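Local atomic coordinates of 2,3-bisphosphoglycerate-independent phosphoglycerate mutase (Pyrococcus horikoshii, PDB entry 2ZKT), a protein that probably catalyses the interconversion of 2-phosphoglycerate and 3-phosphoglycerate in glycolysis, as a metal-dependent mutase that needs no 2,3-bisphosphoglycerate. Residues 11-16 against 58-63; 345-350 against 354-359; 62-67 against 298-303; 274-279 against 304-309. One frame throughout, in Å; residues are numbered along the deposited sequence.

Contact 1: 11-16 against 58-63; sequences ILDGLG and AGSDTA. With ZN (zinc ion), chain G.
The backbones of Asp13 and Ser60 stay well apart, 8.4 Å between their CA atoms, with Asp13 just past the end of strand 6-12 and Ser60 opening helix 60-67. A zinc ion fills the distance between them. Asp13 OD1 reaches it at 2.3 Å, while the second carboxylate oxygen, OD2, stands farther off at 2.7 Å. From the other side comes the hydroxyl of Ser60, whose OG is a long 2.6 Å from the metal. The two side chains themselves hardly meet: Asp13 OD2 and Ser60 OG are 3.8 Å apart, so the metal does the joining. Both first torsions (chi1 -147° for Asp13, -149° for Ser60) lie off the usual staggered values, probably because the metal draws each group toward it. Asp346 and His347 complete the zinc site.

Each ligand rides on a well-defined piece of backbone. At the end of strand 6-12 the chain makes a type II turn from Leu12 to Leu15. Gly59 holds the N-cap position, and Gly59 O takes two donors, Ala63 N at 3.0 Å and Thr62 OG1 at 3.1 Å. Asp61 OD1 accepts from Thr62 N at 2.7 Å, met from above the carboxylate plane. A strand-end aspartate and a hydroxyl at a helix start sharing one metal are consistent with the metal centre of the alkaline phosphatase clan, to which this mutase belongs.

Contact 2: 345-350 against 354-359; sequences GDHSTP and MNHSGD. With ZN (zinc ion), chain G; ZN (zinc ion), chain H.
Ser348 and Ser357 face each other across a tight loop, and Ser348 has partners for each of its polar atoms. Ser348 O is gripped from opposite faces: Ser357 N donates at 2.8 Å, nearly straight at 164°, and His347 ND1 at a longer 3.2 Å. Ser348 OG donates to Asp359 O at 2.8 Å, and Ser348 N gives its hydrogen to a water that in turn donates to Ser357 O and Asp359 O. Without the hydroxyl, as with an alanine here, Asp359 O would probably be left to the water alone. Farther along, Pro350 O is satisfied by Met354 N at 2.9 Å, and Ser357 OG donates to Asp359 OD2, which also pairs with Arg18.

With CG between the backbone N and the carbonyl carbon (chi1 64°), the His347 ring stacks face to face on that of His356, centroids 3.5 Å apart and planes at 27°. Each turns NE2 to its own zinc and ND1 to a carbonyl, Ser348 O for His347 and Ala58 O for His356. Thr349 OG1 is hydrogen-bonded to Asp305 OD1. The zinc ions lie 4.5 Å apart; one loop thus supplies ligands to both metals of a two-zinc centre, as in the alkaline phosphatase clan.

Contact 3: 62-67 against 298-303; sequences TAHLSI and FLHFKP
An aromatic cluster of His64, Phe298 and His300 joins helix 60-67 to strand 296-301 of the central mixed sheet. The CA atoms of His64 and His300, the nearest pair, are 10.4 Å apart, and side chains span the distance: His64 extends from the helix, while Phe298 and His300, two residues apart on the strand, rise from the same face of the sheet. Both strand rings are swung to the position with CG anti to the backbone N (chi1 170° for Phe298), which carries them out to the helix.

In neither pair made by His64 does one ring lie over the face of the other. His64 NE2 comes in at the edge of the Phe298 ring, 3.7 Å from its CZ, and the two planes are almost perpendicular at 82°. The same nitrogen sits at the edge of the His300 ring, 3.2 Å from CD2, while His64 CE1 is 3.4 Å from His300 NE2; here the planes are inclined at 45°.

The hydrogen bonds of the histidines lead out of the cluster. His64 ND1 donates to Ser60 O one turn earlier, which fixes the rotation of its ring, and His300 NE2 makes a weak hydrogen bond to Asp13 OD2. Ile11 from the neighbouring strand 6-12 and Val255 from helix 253-261 pack against the cluster, and Phe68 meets Phe298 edge to face. The His64 side chain comes within about 5 Å of a zinc ion (nearest atoms) without binding it. The contact is thus a helix-on-sheet core of an alpha/beta fold, with its histidines in the second shell of the zinc site.

Contact 4: 274-279 against 304-309; sequences GEYNTN and TDAAGH. With ZN (zinc ion), chain H.
The Tyr276 ring presents its hydroxyl end to helix 303-309: Ala307 N lies at the ring edge, near its plane, while Ala306 CB comes in obliquely. Elsewhere on this helix the His309 ring has Asp305 OD2 at its edge, in plane. Tyr276 sits in a type I turn from Glu275 to Thr278, closed by Thr278 N donating to Glu275 O at 2.7 Å. With CG beside the backbone N (chi1 -58°), its ring leaves the turn and crosses to the helix.

The touch is made by a few atoms. Ala306 CB packs on Tyr276 CZ at 3.7 Å, a small apolar contact, and comes as close as 3.3 Å to Tyr276 OH. Although Tyr276 OH is also 3.3 Å from Ala307 N, the angle is too poor for a hydrogen bond; the hydroxyl is instead hydrogen-bonded to Lys312 NZ. Leu315 and Leu319 of helix 313-331 pack on the tyrosine too. Lys312 is likely to lose its hydroxyl partner, and a gap to open beside Ala306, if an alanine stood in place of Tyr276.

A different side of the helix binds zinc. Asp305 OD2 coordinates it at 2.1 Å, and His309 NE2, one turn on, at 2.4 Å; His356 is the third protein ligand. The ND1 of His309 donates to Met354 O, which holds the ring with NE2 facing the metal. Tyr276 OH is 10.4 Å from that zinc ion, so its chemistry implies contact with another side of a metal-bearing helix, not part in the coordination.

In the fold
Contact 3 is the deepest and wholly buried, an aromatic meeting of helix 60-67 with the central sheet. Contact 1 uses the same helix and the adjoining strand 6-12, but trades ring packing for a shared zinc ion. Contact 2 lies farther out, in the loop between strands 339-344 and 361-366, and is the richest in hydrogen bonds; it supplies two ligands to the metal of contact 1 and one to that of contact 4. Contact 4 is partly exposed and sparing in its chemistry across the segments, though its helix directly follows the strand of contact 3. Hydrogen bonds of Asp13 O with Thr304 OG1, and of Gly16 O with Thr349 N, tie contact 1 to contacts 4 and 2.

Contact 1: 11-16 against 58-63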
loop_
_atom_site.group_PDB
_atom_site.type_symbol
_atom_site.label_atom_id
_atom_site.label_comp_id
_atom_site.label_asym_id
_atom_site.label_seq_id
_atom_site.Cartn_x
_atom_site.Cartn_y
_atom_site.Cartn_z
ATOM N N ILE B 11 3.223 6.190 -16.536
ATOM C CA ILE B 11 1.907 5.588 -16.704
ATOM C C ILE B 11 1.801 4.188 -16.092
ATOM O O ILE B 11 2.559 3.261 -16.445
ATOM C CB ILE B 11 1.513 5.480 -18.201
ATOM C CG1 ILE B 11 1.340 6.888 -18.804
ATOM C CG2 ILE B 11 0.230 4.663 -18.348
ATOM C CD1 ILE B 11 0.269 7.728 -18.117
ATOM N N LEU B 12 0.855 4.048 -15.163
ATOM C CA LEU B 12 0.595 2.773 -14.516
ATOM C C LEU B 12 -0.697 2.277 -15.168
ATOM O O LEU B 12 -1.797 2.596 -14.721
ATOM C CB LEU B 12 0.413 2.972 -13.009
ATOM C CG LEU B 12 1.567 3.736 -12.342
ATOM C CD1 LEU B 12 1.398 3.640 -10.843
ATOM C CD2 LEU B 12 2.915 3.154 -12.758
ATOM N N ASP B 13 -0.532 1.518 -16.252
ATOM C CA ASP B 13 -1.632 0.974 -17.048
ATOM C C ASP B 13 -2.820 0.461 -16.222
ATOM O O ASP B 13 -2.656 -0.331 -15.286
ATOM C CB ASP B 13 -1.079 -0.142 -17.950
ATOM C CG ASP B 13 -1.795 -0.231 -19.285
ATOM O OD1 ASP B 13 -2.931 -0.757 -19.316
ATOM O OD2 ASP B 13 -1.223 0.243 -20.306
ATOM N N GLY B 14 -4.017 0.933 -16.577
ATOM C CA GLY B 14 -5.231 0.518 -15.882
ATOM C C GLY B 14 -5.285 0.861 -14.397
ATOM O O GLY B 14 -6.027 0.238 -13.639
ATOM N N LEU B 15 -4.518 1.871 -13.986
ATOM C CA LEU B 15 -4.468 2.288 -12.583
ATOM C C LEU B 15 -5.827 2.480 -11.901
ATOM O O LEU B 15 -6.097 1.890 -10.846
ATOM C CB LEU B 15 -3.662 3.585 -12.464
ATOM C CG LEU B 15 -3.388 4.078 -11.043
ATOM C CD1 LEU B 15 -2.677 2.990 -10.233
ATOM C CD2 LEU B 15 -2.530 5.340 -11.126
ATOM N N GLY B 16 -6.684 3.304 -12.499
ATOM C CA GLY B 16 -7.992 3.565 -11.909
ATOM C C GLY B 16 -8.852 2.345 -11.618
ATOM O O GLY B 16 -8.831 1.359 -12.366
ATOM N N ALA B 58 -11.550 4.003 -23.027
ATOM C CA ALA B 58 -10.576 4.152 -24.099
ATOM C C ALA B 58 -9.744 2.883 -24.251
ATOM O O ALA B 58 -9.338 2.271 -23.251
ATOM C CB ALA B 58 -9.647 5.319 -23.795
ATOM N N GLY B 59 -9.499 2.484 -25.503
ATOM C CA GLY B 59 -8.649 1.329 -25.750
ATOM C C GLY B 59 -7.248 1.806 -25.382
ATOM O O GLY B 59 -7.017 3.017 -25.272
ATOM N N SER B 60 -6.305 0.886 -25.193
ATOM C CA SER B 60 -4.948 1.282 -24.810
ATOM C C SER B 60 -4.267 2.234 -25.809
ATOM O O SER B 60 -3.543 3.145 -25.406
ATOM C CB SER B 60 -4.075 0.034 -24.615
ATOM O OG SER B 60 -3.080 0.257 -23.626
ATOM N N ASP B 61 -4.498 2.022 -27.108
ATOM C CA ASP B 61 -3.876 2.862 -28.142
ATOM C C ASP B 61 -4.416 4.301 -28.164
ATOM O O ASP B 61 -3.631 5.261 -28.158
ATOM C CB ASP B 61 -4.029 2.197 -29.527
ATOM C CG ASP B 61 -5.465 1.775 -29.829
ATOM O OD1 ASP B 61 -6.333 1.889 -28.929
ATOM O OD2 ASP B 61 -5.725 1.319 -30.971
ATOM N N THR B 62 -5.743 4.451 -28.184
ATOM C CA THR B 62 -6.378 5.775 -28.193
ATOM C C THR B 62 -6.103 6.556 -26.881
ATOM O O THR B 62 -6.018 7.791 -26.882
ATOM C CB THR B 62 -7.926 5.658 -28.388
ATOM O OG1 THR B 62 -8.496 4.874 -27.319
ATOM C CG2 THR B 62 -8.253 4.996 -29.740
ATOM N N ALA B 63 -5.964 5.828 -25.767
ATOM C CA ALA B 63 -5.696 6.456 -24.472
ATOM C C ALA B 63 -4.301 7.070 -24.464
ATOM O O ALA B 63 -4.083 8.136 -23.872
ATOM C CB ALA B 63 -5.818 5.424 -23.328
HETATM ZN ZN ZN G . -3.751 0.333 -21.132
#

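Contact 2: 345-350 against 354-359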
loop_
_atom_site.group_PDB
_atom_site.type_symbol
_atom_site.label_atom_id
_atom_site.label_comp_id
_atom_site.label_asym_id
_atom_site.label_seq_id
_atom_site.Cartn_x
_atom_site.Cartn_y
_atom_site.Cartn_z
ATOM N N GLY B 345 -2.686 6.927 -14.930
ATOM C CA GLY B 345 -2.929 5.774 -15.784
ATOM C C GLY B 345 -3.528 6.228 -17.116
ATOM O O GLY B 345 -4.165 7.269 -17.212
ATOM N N ASP B 346 -3.253 5.441 -18.174
ATOM C CA ASP B 346 -3.859 5.764 -19.463
ATOM C C ASP B 346 -5.381 5.554 -19.434
ATOM O O ASP B 346 -6.118 6.001 -20.306
ATOM C CB ASP B 346 -3.213 4.884 -20.541
ATOM C CG ASP B 346 -3.349 3.415 -20.157
ATOM O OD1 ASP B 346 -3.222 3.121 -18.965
ATOM O OD2 ASP B 346 -3.563 2.589 -21.043
ATOM N N HIS B 347 -5.840 4.814 -18.397
ATOM C CA HIS B 347 -7.277 4.598 -18.235
ATOM C C HIS B 347 -7.592 3.770 -16.977
ATOM O O HIS B 347 -6.710 3.275 -16.283
ATOM C CB HIS B 347 -7.804 3.889 -19.490
ATOM C CG HIS B 347 -7.172 2.524 -19.610
ATOM N ND1 HIS B 347 -7.473 1.490 -18.783
ATOM C CD2 HIS B 347 -6.243 2.079 -20.560
ATOM C CE1 HIS B 347 -6.745 0.446 -19.228
ATOM N NE2 HIS B 347 -5.997 0.770 -20.290
ATOM N N SER B 348 -8.902 3.666 -16.668
ATOM C CA SER B 348 -9.330 2.828 -15.544
ATOM C C SER B 348 -9.635 1.398 -15.997
ATOM O O SER B 348 -10.160 1.159 -17.081
ATOM C CB SER B 348 -10.592 3.447 -14.938
ATOM O OG SER B 348 -10.212 4.587 -14.159
ATOM N N THR B 349 -9.300 0.428 -15.146
ATOM C CA THR B 349 -9.609 -0.972 -15.420
ATOM C C THR B 349 -10.044 -1.577 -14.105
ATOM O O THR B 349 -9.273 -2.269 -13.444
ATOM C CB THR B 349 -8.396 -1.755 -15.953
ATOM O OG1 THR B 349 -7.950 -1.161 -17.183
ATOM C CG2 THR B 349 -8.791 -3.220 -16.229
ATOM N N PRO B 350 -11.291 -1.304 -13.698
ATOM C CA PRO B 350 -11.867 -1.811 -12.438
ATOM C C PRO B 350 -11.872 -3.341 -12.401
ATOM O O PRO B 350 -12.168 -3.993 -13.407
ATOM C CB PRO B 350 -13.296 -1.244 -12.452
ATOM C CG PRO B 350 -13.227 -0.069 -13.391
ATOM C CD PRO B 350 -12.297 -0.549 -14.473
ATOM N N MET B 354 -13.507 -6.006 -15.094
ATOM C CA MET B 354 -12.633 -6.921 -15.837
ATOM C C MET B 354 -12.325 -6.434 -17.257
ATOM O O MET B 354 -12.095 -7.230 -18.179
ATOM C CB MET B 354 -13.261 -8.331 -15.886
ATOM C CG MET B 354 -13.312 -9.025 -14.519
ATOM S SD MET B 354 -14.037 -10.694 -14.548
ATOM C CE MET B 354 -12.610 -11.683 -15.137
ATOM N N ASN B 355 -12.318 -5.111 -17.417
ATOM C CA ASN B 355 -12.030 -4.478 -18.697
ATOM C C ASN B 355 -11.971 -2.973 -18.455
ATOM O O ASN B 355 -12.322 -2.503 -17.373
ATOM C CB ASN B 355 -13.126 -4.796 -19.719
ATOM C CG ASN B 355 -12.587 -4.871 -21.142
ATOM O OD1 ASN B 355 -11.880 -3.963 -21.612
ATOM N ND2 ASN B 355 -12.921 -5.956 -21.839
ATOM N N HIS B 356 -11.525 -2.222 -19.461
ATOM C CA HIS B 356 -11.416 -0.770 -19.347
ATOM C C HIS B 356 -12.773 -0.129 -19.055
ATOM O O HIS B 356 -13.791 -0.516 -19.635
ATOM C CB HIS B 356 -10.873 -0.177 -20.651
ATOM C CG HIS B 356 -9.531 -0.711 -21.053
ATOM N ND1 HIS B 356 -8.799 -0.174 -22.101
ATOM C CD2 HIS B 356 -8.790 -1.739 -20.561
ATOM C CE1 HIS B 356 -7.665 -0.850 -22.236
ATOM N NE2 HIS B 356 -7.636 -1.802 -21.314
ATOM N N SER B 357 -12.779 0.857 -18.157
ATOM C CA SER B 357 -14.004 1.576 -17.811
ATOM C C SER B 357 -13.797 3.030 -18.225
ATOM O O SER B 357 -12.704 3.418 -18.655
ATOM C CB SER B 357 -14.255 1.540 -16.300
ATOM O OG SER B 357 -13.329 2.388 -15.625
ATOM N N GLY B 358 -14.853 3.828 -18.084
ATOM C CA GLY B 358 -14.781 5.235 -18.430
ATOM C C GLY B 358 -14.462 6.100 -17.214
ATOM O O GLY B 358 -14.339 7.324 -17.338
ATOM N N ASP B 359 -14.333 5.473 -16.043
ATOM C CA ASP B 359 -14.003 6.199 -14.813
ATOM C C ASP B 359 -12.716 7.021 -15.019
ATOM O O ASP B 359 -11.729 6.511 -15.543
ATOM C CB ASP B 359 -13.793 5.220 -13.646
ATOM C CG ASP B 359 -15.016 4.362 -13.372
ATOM O OD1 ASP B 359 -16.043 4.912 -12.902
ATOM O OD2 ASP B 359 -14.952 3.137 -13.634
HETATM ZN ZN ZN G . -3.751 0.333 -21.132
HETATM ZN ZN ZN H . -6.209 -3.444 -20.637
HETATM O O HOH W 1 -10.824 5.189 -18.035
#

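Contact 3: 62-67 against 298-303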
loop_
_atom_site.group_PDB
_atom_site.type_symbol
_atom_site.label_atom_id
_atom_site.label_comp_id
_atom_site.label_asym_id
_atom_site.label_seq_id
_atom_site.Cartn_x
_atom_site.Cartn_y
_atom_site.Cartn_z
ATOM N N THR B 62 -5.743 4.451 -28.184
ATOM C CA THR B 62 -6.378 5.775 -28.193
ATOM C C THR B 62 -6.103 6.556 -26.881
ATOM O O THR B 62 -6.018 7.791 -26.882
ATOM C CB THR B 62 -7.926 5.658 -28.388
ATOM O OG1 THR B 62 -8.496 4.874 -27.319
ATOM C CG2 THR B 62 -8.253 4.996 -29.740
ATOM N N ALA B 63 -5.964 5.828 -25.767
ATOM C CA ALA B 63 -5.696 6.456 -24.472
ATOM C C ALA B 63 -4.301 7.070 -24.464
ATOM O O ALA B 63 -4.083 8.136 -23.872
ATOM C CB ALA B 63 -5.818 5.424 -23.328
ATOM N N HIS B 64 -3.356 6.397 -25.125
ATOM C CA HIS B 64 -1.979 6.889 -25.153
ATOM C C HIS B 64 -1.785 8.043 -26.153
ATOM O O HIS B 64 -0.935 8.908 -25.980
ATOM C CB HIS B 64 -1.032 5.722 -25.474
ATOM C CG HIS B 64 -0.646 4.993 -24.206
ATOM N ND1 HIS B 64 -1.222 3.835 -23.790
ATOM C CD2 HIS B 64 0.339 5.352 -23.268
ATOM C CE1 HIS B 64 -0.589 3.498 -22.640
ATOM N NE2 HIS B 64 0.352 4.391 -22.307
ATOM N N LEU B 65 -2.566 8.030 -27.261
ATOM C CA LEU B 65 -2.497 9.194 -28.148
ATOM C C LEU B 65 -2.905 10.435 -27.357
ATOM O O LEU B 65 -2.384 11.534 -27.508
ATOM C CB LEU B 65 -3.487 9.017 -29.316
ATOM C CG LEU B 65 -2.970 8.158 -30.485
ATOM C CD1 LEU B 65 -4.092 7.789 -31.450
ATOM C CD2 LEU B 65 -1.908 8.847 -31.348
ATOM N N SER B 66 -3.925 10.209 -26.501
ATOM C CA SER B 66 -4.430 11.280 -25.649
ATOM C C SER B 66 -3.377 11.728 -24.625
ATOM O O SER B 66 -3.086 12.910 -24.482
ATOM C CB SER B 66 -5.688 10.760 -24.933
ATOM O OG SER B 66 -6.251 11.795 -24.127
ATOM N N ILE B 67 -2.793 10.766 -23.913
ATOM C CA ILE B 67 -1.764 11.041 -22.913
ATOM C C ILE B 67 -0.572 11.791 -23.526
ATOM O O ILE B 67 0.029 12.642 -22.863
ATOM C CB ILE B 67 -1.256 9.722 -22.277
ATOM C CG1 ILE B 67 -2.393 9.048 -21.483
ATOM C CG2 ILE B 67 -0.045 9.985 -21.396
ATOM C CD1 ILE B 67 -2.921 9.847 -20.292
ATOM N N PHE B 298 9.277 9.076 -21.026
ATOM C CA PHE B 298 8.011 8.400 -20.761
ATOM C C PHE B 298 8.298 6.974 -20.261
ATOM O O PHE B 298 9.064 6.234 -20.877
ATOM C CB PHE B 298 7.182 8.359 -22.059
ATOM C CG PHE B 298 5.954 7.493 -21.977
ATOM C CD1 PHE B 298 4.880 7.847 -21.151
ATOM C CD2 PHE B 298 5.874 6.309 -22.712
ATOM C CE1 PHE B 298 3.741 7.027 -21.060
ATOM C CE2 PHE B 298 4.738 5.478 -22.627
ATOM C CZ PHE B 298 3.671 5.839 -21.800
ATOM N N LEU B 299 7.689 6.593 -19.142
ATOM C CA LEU B 299 7.880 5.260 -18.564
ATOM C C LEU B 299 6.525 4.557 -18.443
ATOM O O LEU B 299 5.574 5.102 -17.865
ATOM C CB LEU B 299 8.540 5.375 -17.179
ATOM C CG LEU B 299 8.655 4.103 -16.322
ATOM C CD1 LEU B 299 9.365 2.995 -17.084
ATOM C CD2 LEU B 299 9.413 4.432 -15.047
ATOM N N HIS B 300 6.443 3.347 -18.988
ATOM C CA HIS B 300 5.202 2.577 -18.956
ATOM C C HIS B 300 5.349 1.287 -18.127
ATOM O O HIS B 300 6.374 0.608 -18.194
ATOM C CB HIS B 300 4.788 2.263 -20.401
ATOM C CG HIS B 300 3.406 1.697 -20.536
ATOM N ND1 HIS B 300 3.127 0.356 -20.353
ATOM C CD2 HIS B 300 2.225 2.290 -20.841
ATOM C CE1 HIS B 300 1.830 0.146 -20.543
ATOM N NE2 HIS B 300 1.262 1.304 -20.841
ATOM N N PHE B 301 4.322 0.976 -17.334
ATOM C CA PHE B 301 4.289 -0.226 -16.482
ATOM C C PHE B 301 2.940 -0.882 -16.760
ATOM O O PHE B 301 1.905 -0.360 -16.354
ATOM C CB PHE B 301 4.383 0.177 -15.001
ATOM C CG PHE B 301 4.436 -0.992 -14.049
ATOM C CD1 PHE B 301 5.560 -1.828 -14.006
ATOM C CD2 PHE B 301 3.365 -1.257 -13.185
ATOM C CE1 PHE B 301 5.616 -2.906 -13.116
ATOM C CE2 PHE B 301 3.406 -2.333 -12.291
ATOM C CZ PHE B 301 4.537 -3.162 -12.252
ATOM N N LYS B 302 2.947 -2.034 -17.432
ATOM C CA LYS B 302 1.703 -2.719 -17.827
ATOM C C LYS B 302 0.965 -3.680 -16.869
ATOM O O LYS B 302 -0.274 -3.639 -16.776
ATOM C CB LYS B 302 1.960 -3.465 -19.150
ATOM C CG LYS B 302 0.735 -4.133 -19.767
ATOM C CD LYS B 302 -0.330 -3.108 -20.156
ATOM C CE LYS B 302 -1.316 -3.690 -21.175
ATOM N NZ LYS B 302 -1.871 -5.006 -20.740
ATOM N N PRO B 303 1.701 -4.561 -16.156
ATOM C CA PRO B 303 1.077 -5.525 -15.232
ATOM C C PRO B 303 -0.116 -5.078 -14.369
ATOM O O PRO B 303 -1.022 -5.884 -14.099
ATOM C CB PRO B 303 2.266 -6.045 -14.401
ATOM C CG PRO B 303 3.333 -4.993 -14.586
ATOM C CD PRO B 303 3.169 -4.581 -16.020
#

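Contact 4: 274-279 against 304-309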
loop_
_atom_site.group_PDB
_atom_site.type_symbol
_atom_site.label_atom_id
_atom_site.label_comp_id
_atom_site.label_asym_id
_atom_site.label_seq_id
_atom_site.Cartn_x
_atom_site.Cartn_y
_atom_site.Cartn_z
ATOM N N GLY B 274 6.546 -6.532 -19.655
ATOM C CA GLY B 274 5.159 -6.063 -19.665
ATOM C C GLY B 274 4.220 -7.079 -18.998
ATOM O O GLY B 274 3.006 -7.084 -19.184
ATOM N N GLU B 275 4.843 -8.004 -18.233
ATOM C CA GLU B 275 4.072 -9.011 -17.513
ATOM C C GLU B 275 4.490 -9.056 -16.038
ATOM O O GLU B 275 5.475 -8.451 -15.631
ATOM C CB GLU B 275 4.327 -10.378 -18.168
ATOM C CG GLU B 275 3.870 -10.426 -19.632
ATOM C CD GLU B 275 3.949 -11.851 -20.159
ATOM O OE1 GLU B 275 5.027 -12.421 -20.167
ATOM O OE2 GLU B 275 2.929 -12.356 -20.628
ATOM N N TYR B 276 3.726 -9.800 -15.235
ATOM C CA TYR B 276 3.991 -9.907 -13.798
ATOM C C TYR B 276 5.457 -10.151 -13.430
ATOM O O TYR B 276 5.903 -9.732 -12.355
ATOM C CB TYR B 276 3.127 -11.016 -13.174
ATOM C CG TYR B 276 1.634 -10.828 -13.372
ATOM C CD1 TYR B 276 1.019 -9.600 -13.095
ATOM C CD2 TYR B 276 0.829 -11.887 -13.813
ATOM C CE1 TYR B 276 -0.365 -9.432 -13.251
ATOM C CE2 TYR B 276 -0.556 -11.732 -13.972
ATOM C CZ TYR B 276 -1.148 -10.501 -13.688
ATOM O OH TYR B 276 -2.515 -10.353 -13.824
ATOM N N ASN B 277 6.204 -10.816 -14.316
ATOM C CA ASN B 277 7.613 -11.122 -14.039
ATOM C C ASN B 277 8.596 -10.032 -14.522
ATOM O O ASN B 277 9.813 -10.212 -14.539
ATOM C CB ASN B 277 7.962 -12.483 -14.663
ATOM C CG ASN B 277 7.800 -12.449 -16.169
ATOM O OD1 ASN B 277 6.716 -12.660 -16.705
ATOM N ND2 ASN B 277 8.896 -12.086 -16.864
ATOM N N THR B 278 8.025 -8.886 -14.934
ATOM C CA THR B 278 8.836 -7.764 -15.416
ATOM C C THR B 278 9.855 -7.276 -14.368
ATOM O O THR B 278 9.676 -7.426 -13.168
ATOM C CB THR B 278 7.878 -6.614 -15.761
ATOM O OG1 THR B 278 7.033 -7.018 -16.837
ATOM C CG2 THR B 278 8.668 -5.368 -16.179
ATOM N N ASN B 279 10.963 -6.682 -14.869
ATOM C CA ASN B 279 11.910 -6.010 -13.971
ATOM C C ASN B 279 11.642 -4.495 -13.931
ATOM O O ASN B 279 12.140 -3.721 -14.746
ATOM C CB ASN B 279 13.332 -6.270 -14.487
ATOM C CG ASN B 279 14.343 -6.051 -13.382
ATOM O OD1 ASN B 279 14.369 -5.012 -12.724
ATOM N ND2 ASN B 279 15.255 -7.027 -13.237
ATOM N N THR B 304 -0.144 -3.819 -13.933
ATOM C CA THR B 304 -1.281 -3.372 -13.129
ATOM C C THR B 304 -2.582 -3.595 -13.904
ATOM O O THR B 304 -3.624 -3.921 -13.323
ATOM C CB THR B 304 -1.184 -1.876 -12.771
ATOM O OG1 THR B 304 -0.692 -1.144 -13.904
ATOM C CG2 THR B 304 -0.263 -1.668 -11.571
ATOM N N ASP B 305 -2.515 -3.443 -15.227
ATOM C CA ASP B 305 -3.703 -3.610 -16.057
ATOM C C ASP B 305 -4.197 -5.052 -16.168
ATOM O O ASP B 305 -5.408 -5.290 -16.314
ATOM C CB ASP B 305 -3.450 -3.045 -17.454
ATOM C CG ASP B 305 -4.676 -3.135 -18.346
ATOM O OD1 ASP B 305 -5.728 -2.542 -17.992
ATOM O OD2 ASP B 305 -4.582 -3.805 -19.404
ATOM N N ALA B 306 -3.274 -6.016 -16.098
ATOM C CA ALA B 306 -3.662 -7.429 -16.194
ATOM C C ALA B 306 -4.451 -7.868 -14.954
ATOM O O ALA B 306 -5.453 -8.586 -15.062
ATOM C CB ALA B 306 -2.431 -8.303 -16.367
ATOM N N ALA B 307 -4.006 -7.429 -13.776
ATOM C CA ALA B 307 -4.689 -7.803 -12.537
ATOM C C ALA B 307 -6.133 -7.305 -12.578
ATOM O O ALA B 307 -7.049 -7.967 -12.065
ATOM C CB ALA B 307 -3.959 -7.221 -11.340
ATOM N N GLY B 308 -6.325 -6.135 -13.203
ATOM C CA GLY B 308 -7.660 -5.556 -13.320
ATOM C C GLY B 308 -8.523 -6.390 -14.254
ATOM O O GLY B 308 -9.694 -6.645 -13.976
ATOM N N HIS B 309 -7.947 -6.816 -15.376
ATOM C CA HIS B 309 -8.686 -7.633 -16.331
ATOM C C HIS B 309 -9.083 -8.973 -15.698
ATOM O O HIS B 309 -10.140 -9.522 -16.018
ATOM C CB HIS B 309 -7.841 -7.878 -17.586
ATOM C CG HIS B 309 -7.998 -6.821 -18.643
ATOM N ND1 HIS B 309 -9.167 -6.657 -19.364
ATOM C CD2 HIS B 309 -7.135 -5.878 -19.099
ATOM C CE1 HIS B 309 -9.017 -5.655 -20.221
ATOM N NE2 HIS B 309 -7.793 -5.165 -20.079
HETATM ZN ZN ZN H . -6.209 -3.444 -20.637
#